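Local coordinates for protein p1 (Rice yellow mottle virus, PDB 6TY2) that probably suppresses host RNA silencing, as a two-zinc-finger viral protein whose C-terminal part, present here, carries one zinc site, at residues A29-I41 / S45-N55. Residues are numbered along the deposited sequence; the frame is centred on the assembly and turned at random.
Sequences ASLVYLSRDACDI and SGRCRFVKYLN. With ZN (zinc ion), chain C.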
ATOM      1  N   ALA A  29       6.915  16.110   5.355  1.00 27.96           N
ATOM      2  CA  ALA A  29       5.729  15.791   4.566  1.00 29.18           C
ATOM      3  C   ALA A  29       6.103  14.871   3.410  1.00 30.98           C
ATOM      4  O   ALA A  29       6.366  15.338   2.306  1.00 34.67           O
ATOM      5  CB  ALA A  29       5.076  17.059   4.042  1.00 23.52           C
ATOM      6  N   SER A  30       6.099  13.564   3.658  1.00 29.40           N
ATOM      7  CA  SER A  30       6.605  12.589   2.695  1.00 31.40           C
ATOM      8  C   SER A  30       5.599  12.089   1.646  1.00 30.81           C
ATOM      9  O   SER A  30       5.998  11.544   0.618  1.00 30.99           O
ATOM     10  CB  SER A  30       7.177  11.384   3.455  1.00 36.24           C
ATOM     11  OG  SER A  30       6.307  10.981   4.504  1.00 36.70           O
ATOM     12  N   LEU A  31       4.304  12.267   1.882  1.00 24.25           N
ATOM     13  CA  LEU A  31       3.314  11.713   0.964  1.00 25.46           C
ATOM     14  C   LEU A  31       3.202  12.557  -0.322  1.00 26.32           C
ATOM     15  O   LEU A  31       3.394  13.777  -0.322  1.00 20.80           O
ATOM     16  CB  LEU A  31       1.953  11.572   1.664  1.00 22.38           C
ATOM     17  CG  LEU A  31       1.922  10.574   2.834  1.00 27.46           C
ATOM     18  CD1 LEU A  31       0.584  10.575   3.551  1.00 24.59           C
ATOM     19  CD2 LEU A  31       2.248   9.171   2.357  1.00 25.35           C
ATOM     20  N   VAL A  32       2.920  11.886  -1.427  1.00 19.99           N
ATOM     21  CA  VAL A  32       2.942  12.541  -2.727  1.00 21.74           C
ATOM     22  C   VAL A  32       1.578  12.382  -3.349  1.00 20.18           C
ATOM     23  O   VAL A  32       0.909  11.372  -3.137  1.00 19.44           O
ATOM     24  CB  VAL A  32       4.051  11.954  -3.630  1.00 25.77           C
ATOM     25  CG1 VAL A  32       3.874  10.498  -3.760  1.00 26.93           C
ATOM     26  CG2 VAL A  32       4.071  12.596  -5.001  1.00 25.55           C
ATOM     27  N   TYR A  33       1.150  13.392  -4.093  1.00 19.52           N
ATOM     28  CA  TYR A  33      -0.201  13.423  -4.617  1.00 21.21           C
ATOM     29  C   TYR A  33      -0.385  12.537  -5.865  1.00 16.98           C
ATOM     30  O   TYR A  33       0.532  12.335  -6.647  1.00 20.55           O
ATOM     31  CB  TYR A  33      -0.587  14.861  -4.929  1.00 23.01           C
ATOM     32  CG  TYR A  33      -0.806  15.758  -3.720  1.00 20.52           C
ATOM     33  CD1 TYR A  33      -1.786  15.466  -2.780  1.00 21.52           C
ATOM     34  CD2 TYR A  33      -0.068  16.920  -3.553  1.00 22.43           C
ATOM     35  CE1 TYR A  33      -2.011  16.300  -1.692  1.00 19.86           C
ATOM     36  CE2 TYR A  33      -0.284  17.770  -2.472  1.00 27.09           C
ATOM     37  CZ  TYR A  33      -1.258  17.457  -1.546  1.00 26.49           C
ATOM     38  OH  TYR A  33      -1.474  18.291  -0.469  1.00 24.97           O
ATOM     39  N   LEU A  34      -1.587  12.008  -6.039  1.00 19.84           N
ATOM     40  CA  LEU A  34      -1.882  11.137  -7.175  1.00 21.20           C
ATOM     41  C   LEU A  34      -2.381  11.891  -8.415  1.00 19.16           C
ATOM     42  O   LEU A  34      -3.076  12.910  -8.311  1.00 22.32           O
ATOM     43  CB  LEU A  34      -2.933  10.098  -6.783  1.00 20.62           C
ATOM     44  CG  LEU A  34      -2.615   8.897  -5.901  1.00 16.13           C
ATOM     45  CD1 LEU A  34      -2.067   9.306  -4.549  1.00 19.82           C
ATOM     46  CD2 LEU A  34      -3.889   8.103  -5.723  1.00 16.95           C
ATOM     47  N   SER A  35      -2.039  11.367  -9.587  1.00 19.36           N
ATOM     48  CA  SER A  35      -2.686  11.768 -10.834  1.00 21.67           C
ATOM     49  C   SER A  35      -2.791  10.532 -11.695  1.00 20.06           C
ATOM     50  O   SER A  35      -2.279   9.483 -11.322  1.00 19.71           O
ATOM     51  CB  SER A  35      -1.897  12.855 -11.563  1.00 18.20           C
ATOM     52  OG  SER A  35      -0.647  12.348 -11.989  1.00 24.57           O
ATOM     53  N   ARG A  36      -3.436  10.650 -12.851  1.00 20.57           N
ATOM     54  CA  ARG A  36      -3.513   9.538 -13.782  1.00 18.77           C
ATOM     55  C   ARG A  36      -2.130   9.078 -14.207  1.00 18.84           C
ATOM     56  O   ARG A  36      -1.938   7.924 -14.562  1.00 19.50           O
ATOM     57  CB  ARG A  36      -4.337   9.918 -15.018  1.00 18.41           C
ATOM     58  CG  ARG A  36      -5.809  10.156 -14.728  1.00 26.68           C
ATOM     59  CD  ARG A  36      -6.598  10.474 -15.995  1.00 35.14           C
ATOM     60  NE  ARG A  36      -7.964  10.902 -15.689  1.00 39.16           N
ATOM     61  CZ  ARG A  36      -8.906  11.111 -16.603  1.00 44.80           C
ATOM     62  NH1 ARG A  36      -8.637  10.931 -17.891  1.00 47.93           N
ATOM     63  NH2 ARG A  36     -10.119  11.498 -16.232  1.00 51.04           N
ATOM     64  N   ASP A  37      -1.158   9.973 -14.168  1.00 18.33           N
ATOM     65  CA  ASP A  37       0.173   9.627 -14.650  1.00 18.68           C
ATOM     66  C   ASP A  37       1.123   9.090 -13.567  1.00 22.47           C
ATOM     67  O   ASP A  37       2.261   8.734 -13.864  1.00 22.01           O
ATOM     68  CB  ASP A  37       0.778  10.839 -15.350  1.00 24.13           C
ATOM     69  CG  ASP A  37      -0.095  11.327 -16.498  1.00 26.59           C
ATOM     70  OD1 ASP A  37      -0.473  10.507 -17.380  1.00 22.73           O
ATOM     71  OD2 ASP A  37      -0.424  12.527 -16.495  1.00 25.45           O
ATOM     72  N   ALA A  38       0.644   9.017 -12.327  1.00 18.21           N
ATOM     73  CA  ALA A  38       1.350   8.306 -11.267  1.00 21.99           C
ATOM     74  C   ALA A  38       0.369   8.071 -10.135  1.00 19.45           C
ATOM     75  O   ALA A  38       0.050   8.984  -9.382  1.00 18.16           O
ATOM     76  CB  ALA A  38       2.578   9.086 -10.780  1.00 18.56           C
ATOM     77  N   CYS A  39      -0.097   6.832 -10.025  1.00 18.61           N
ATOM     78  CA  CYS A  39      -1.207   6.478  -9.146  1.00 17.45           C
ATOM     79  C   CYS A  39      -0.945   5.167  -8.396  1.00 18.07           C
ATOM     80  O   CYS A  39      -0.398   4.231  -8.972  1.00 18.06           O
ATOM     81  CB  CYS A  39      -2.472   6.384  -9.994  1.00 17.74           C
ATOM     82  SG  CYS A  39      -3.889   5.667  -9.246  1.00 18.53           S
ATOM     83  N   ASP A  40      -1.315   5.080  -7.124  1.00 17.45           N
ATOM     84  CA  ASP A  40      -0.993   3.861  -6.383  1.00 18.33           C
ATOM     85  C   ASP A  40      -2.243   3.079  -5.987  1.00 19.95           C
ATOM     86  O   ASP A  40      -2.211   2.278  -5.064  1.00 22.65           O
ATOM     87  CB  ASP A  40      -0.136   4.174  -5.146  1.00 18.38           C
ATOM     88  CG  ASP A  40      -0.812   5.123  -4.163  1.00 22.59           C
ATOM     89  OD1 ASP A  40      -1.948   5.546  -4.425  1.00 21.51           O
ATOM     90  OD2 ASP A  40      -0.204   5.448  -3.112  1.00 23.78           O
ATOM     91  N   ILE A  41      -3.334   3.301  -6.704  1.00 16.32           N
ATOM     92  CA  ILE A  41      -4.565   2.537  -6.490  1.00 16.75           C
ATOM     93  C   ILE A  41      -4.616   1.369  -7.471  1.00 21.32           C
ATOM     94  O   ILE A  41      -4.818   1.570  -8.657  1.00 19.53           O
ATOM     95  CB  ILE A  41      -5.804   3.417  -6.665  1.00 19.03           C
ATOM     96  CG1 ILE A  41      -5.668   4.697  -5.837  1.00 20.13           C
ATOM     97  CG2 ILE A  41      -7.068   2.650  -6.299  1.00 19.92           C
ATOM     98  CD1 ILE A  41      -6.821   5.668  -6.041  1.00 21.85           C
ATOM     99  N   SER A  45      -5.200   0.365 -12.161  1.00 20.33           N
ATOM    100  CA  SER A  45      -4.075  -0.020 -12.997  1.00 22.18           C
ATOM    101  C   SER A  45      -4.494  -0.197 -14.443  1.00 20.52           C
ATOM    102  O   SER A  45      -5.495  -0.840 -14.725  1.00 23.83           O
ATOM    103  CB  SER A  45      -3.437  -1.307 -12.476  1.00 24.41           C
ATOM    104  OG  SER A  45      -2.104  -1.425 -12.933  1.00 33.74           O
ATOM    105  N   GLY A  46      -3.725   0.394 -15.348  1.00 20.22           N
ATOM    106  CA  GLY A  46      -4.055   0.399 -16.761  1.00 21.34           C
ATOM    107  C   GLY A  46      -4.591   1.741 -17.200  1.00 21.54           C
ATOM    108  O   GLY A  46      -4.024   2.415 -18.068  1.00 22.09           O
ATOM    109  N   ARG A  47      -5.709   2.133 -16.608  1.00 19.47           N
ATOM    110  CA  ARG A  47      -6.250   3.430 -16.887  1.00 19.85           C
ATOM    111  C   ARG A  47      -5.331   4.473 -16.262  1.00 21.83           C
ATOM    112  O   ARG A  47      -5.093   5.512 -16.849  1.00 22.73           O
ATOM    113  CB  ARG A  47      -7.680   3.532 -16.368  1.00 19.11           C
ATOM    114  CG  ARG A  47      -8.626   2.573 -17.068  1.00 23.99           C
ATOM    115  CD  ARG A  47     -10.000   2.591 -16.422  1.00 26.29           C
ATOM    116  NE  ARG A  47      -9.946   1.990 -15.098  1.00 29.70           N
ATOM    117  CZ  ARG A  47     -10.983   1.902 -14.280  1.00 27.31           C
ATOM    118  NH1 ARG A  47     -12.156   2.382 -14.654  1.00 34.50           N
ATOM    119  NH2 ARG A  47     -10.842   1.335 -13.092  1.00 27.90           N
ATOM    120  N   CYS A  48      -4.793   4.178 -15.083  1.00 21.35           N
ATOM    121  CA  CYS A  48      -3.740   5.008 -14.489  1.00 17.62           C
ATOM    122  C   CYS A  48      -2.372   4.321 -14.564  1.00 18.30           C
ATOM    123  O   CYS A  48      -2.289   3.105 -14.675  1.00 18.03           O
ATOM    124  CB  CYS A  48      -4.072   5.337 -13.028  1.00 14.15           C
ATOM    125  SG  CYS A  48      -5.508   6.395 -12.877  1.00 18.86           S
ATOM    126  N   ARG A  49      -1.300   5.105 -14.508  1.00 19.16           N
ATOM    127  CA  ARG A  49       0.028   4.515 -14.398  1.00 20.51           C
ATOM    128  C   ARG A  49       0.226   4.044 -12.977  1.00 19.53           C
ATOM    129  O   ARG A  49       0.300   4.852 -12.060  1.00 18.63           O
ATOM    130  CB  ARG A  49       1.115   5.508 -14.770  1.00 18.73           C
ATOM    131  CG  ARG A  49       2.503   4.891 -14.797  1.00 24.82           C
ATOM    132  CD  ARG A  49       3.510   5.867 -15.360  1.00 22.57           C
ATOM    133  NE  ARG A  49       4.831   5.267 -15.473  1.00 23.23           N
ATOM    134  CZ  ARG A  49       5.869   5.860 -16.053  1.00 23.80           C
ATOM    135  NH1 ARG A  49       5.736   7.073 -16.577  1.00 21.80           N
ATOM    136  NH2 ARG A  49       7.037   5.238 -16.109  1.00 31.48           N
ATOM    137  N   PHE A  50       0.316   2.737 -12.793  1.00 15.79           N
ATOM    138  CA  PHE A  50       0.375   2.181 -11.454  1.00 14.64           C
ATOM    139  C   PHE A  50       1.797   2.246 -10.929  1.00 19.49           C
ATOM    140  O   PHE A  50       2.718   1.633 -11.467  1.00 20.15           O
ATOM    141  CB  PHE A  50      -0.157   0.749 -11.447  1.00 22.40           C
ATOM    142  CG  PHE A  50      -0.231   0.127 -10.085  1.00 17.72           C
ATOM    143  CD1 PHE A  50      -0.802   0.805  -9.028  1.00 21.15           C
ATOM    144  CD2 PHE A  50       0.251  -1.150  -9.872  1.00 22.00           C
ATOM    145  CE1 PHE A  50      -0.875   0.231  -7.777  1.00 21.67           C
ATOM    146  CE2 PHE A  50       0.180  -1.737  -8.629  1.00 23.19           C
ATOM    147  CZ  PHE A  50      -0.382  -1.046  -7.577  1.00 20.25           C
ATOM    148  N   VAL A  51       1.952   3.024  -9.869  1.00 18.06           N
ATOM    149  CA  VAL A  51       3.215   3.244  -9.205  1.00 20.46           C
ATOM    150  C   VAL A  51       3.003   2.787  -7.781  1.00 22.01           C
ATOM    151  O   VAL A  51       2.551   3.559  -6.933  1.00 16.52           O
ATOM    152  CB  VAL A  51       3.628   4.717  -9.269  1.00 21.65           C
ATOM    153  CG1 VAL A  51       4.940   4.949  -8.515  1.00 22.38           C
ATOM    154  CG2 VAL A  51       3.737   5.135 -10.727  1.00 19.93           C
ATOM    155  N   LYS A  52       3.307   1.512  -7.545  1.00 15.13           N
ATOM    156  CA  LYS A  52       2.777   0.782  -6.403  1.00 19.58           C
ATOM    157  C   LYS A  52       3.180   1.370  -5.052  1.00 20.97           C
ATOM    158  O   LYS A  52       2.401   1.348  -4.093  1.00 20.52           O
ATOM    159  CB  LYS A  52       3.229  -0.669  -6.478  1.00 21.71           C
ATOM    160  CG  LYS A  52       2.673  -1.552  -5.386  1.00 20.20           C
ATOM    161  CD  LYS A  52       3.263  -2.949  -5.520  1.00 23.97           C
ATOM    162  CE  LYS A  52       2.725  -3.900  -4.488  1.00 20.34           C
ATOM    163  NZ  LYS A  52       3.298  -5.262  -4.758  1.00 24.53           N
ATOM    164  N   TYR A  53       4.399   1.888  -4.989  1.00 17.98           N
ATOM    165  CA  TYR A  53       4.957   2.371  -3.738  1.00 17.57           C
ATOM    166  C   TYR A  53       5.168   3.880  -3.776  1.00 18.32           C
ATOM    167  O   TYR A  53       6.092   4.421  -3.170  1.00 20.20           O
ATOM    168  CB  TYR A  53       6.253   1.642  -3.446  1.00 19.35           C
ATOM    169  CG  TYR A  53       6.054   0.175  -3.140  1.00 15.77           C
ATOM    170  CD1 TYR A  53       5.647  -0.226  -1.887  1.00 17.58           C
ATOM    171  CD2 TYR A  53       6.270  -0.798  -4.107  1.00 15.77           C
ATOM    172  CE1 TYR A  53       5.473  -1.546  -1.581  1.00 19.75           C
ATOM    173  CE2 TYR A  53       6.096  -2.149  -3.817  1.00 16.50           C
ATOM    174  CZ  TYR A  53       5.695  -2.509  -2.543  1.00 19.21           C
ATOM    175  OH  TYR A  53       5.512  -3.820  -2.199  1.00 19.69           O
ATOM    176  N   LEU A  54       4.266   4.543  -4.483  1.00 18.40           N
ATOM    177  CA  LEU A  54       4.261   5.994  -4.599  1.00 23.11           C
ATOM    178  C   LEU A  54       4.335   6.632  -3.221  1.00 21.46           C
ATOM    179  O   LEU A  54       5.021   7.623  -3.028  1.00 22.28           O
ATOM    180  CB  LEU A  54       2.998   6.447  -5.339  1.00 19.77           C
ATOM    181  CG  LEU A  54       2.757   7.908  -5.699  1.00 23.03           C
ATOM    182  CD1 LEU A  54       3.764   8.399  -6.726  1.00 22.30           C
ATOM    183  CD2 LEU A  54       1.341   8.077  -6.217  1.00 20.90           C
ATOM    184  N   ASN A  55       3.654   6.025  -2.257  1.00 22.32           N
ATOM    185  CA  ASN A  55       3.626   6.548  -0.905  1.00 22.28           C
ATOM    186  C   ASN A  55       4.132   5.587   0.183  1.00 27.98           C
ATOM    187  O   ASN A  55       3.489   4.577   0.485  1.00 36.80           O
ATOM    188  CB  ASN A  55       2.197   7.005  -0.599  1.00 25.39           C
ATOM    189  CG  ASN A  55       1.869   8.327  -1.271  1.00 25.82           C
ATOM    190  OD1 ASN A  55       2.647   9.264  -1.190  1.00 25.58           O
ATOM    191  ND2 ASN A  55       0.747   8.392  -1.963  1.00 22.50           N
TER
HETATM  192 ZN    ZN C 101      -5.626   6.367 -10.584  1.00 21.45          ZN
HETATM  193  O   HOH W   1       1.689   3.551  -2.355  1.00 19.64           O
HETATM  194  O   HOH W   2      -0.097   0.397  -3.763  1.00 26.26           O
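Cys39 and Cys48 meet over a zinc ion, which each SG holds at 2.3 Å, while Cys39 CB rests against Cys48 CB at 3.6 Å. The two thiolates reach the metal from different rotations: Cys39 SG lies opposite its backbone N (chi1 168°), whereas Cys48 SG sits next to its own. His8, from helix 3-24, and His44 complete the four ligands. Cys39 SG also accepts a hydrogen bond from Ile41 N, which probably tempers the charge on the sulfur.

Backbone bonds set the cysteine pair. Cys39 N donates to Arg49 O at 2.9 Å and Val51 N to Cys39 O at 2.8 Å, and these two make a single bridge between Cys39 and Phe50; Arg49 N donates to Arg36 O as a separate link beside it. The Phe50 ring turns an edge to Asp40 C, with CE1 at 3.6 Å, and Lys52 CA lies over the rim of one face.

At the far end, the Asn55 amide pairs with both polar backbone atoms of Val32. OD1 takes Val32 N at 2.6 Å, N-H...O 168°, and ND2 gives to Val32 O, which lies in the amide plane. A weak bond from ND2 to Asp40 OD2 joins carboxylate and amide with their planes 70° apart; that oxygen also forms a salt bridge with Arg11 of helix 3-24, and a water links it to Lys52 O and Asn55 N. Between amide and metal, Leu54 packs against segment 29-41: CG is pressed tightly on Val32 CG1 at 3.4 Å, and CD2 approaches Leu34 CD1.

Two irregular segments are thus joined beside helix 3-24, at the zinc and, nearer the C-terminus, by the Asn55 amide, around an HCHC zinc site with ligands in the order His, Cys, His, Cys, the first on the helix.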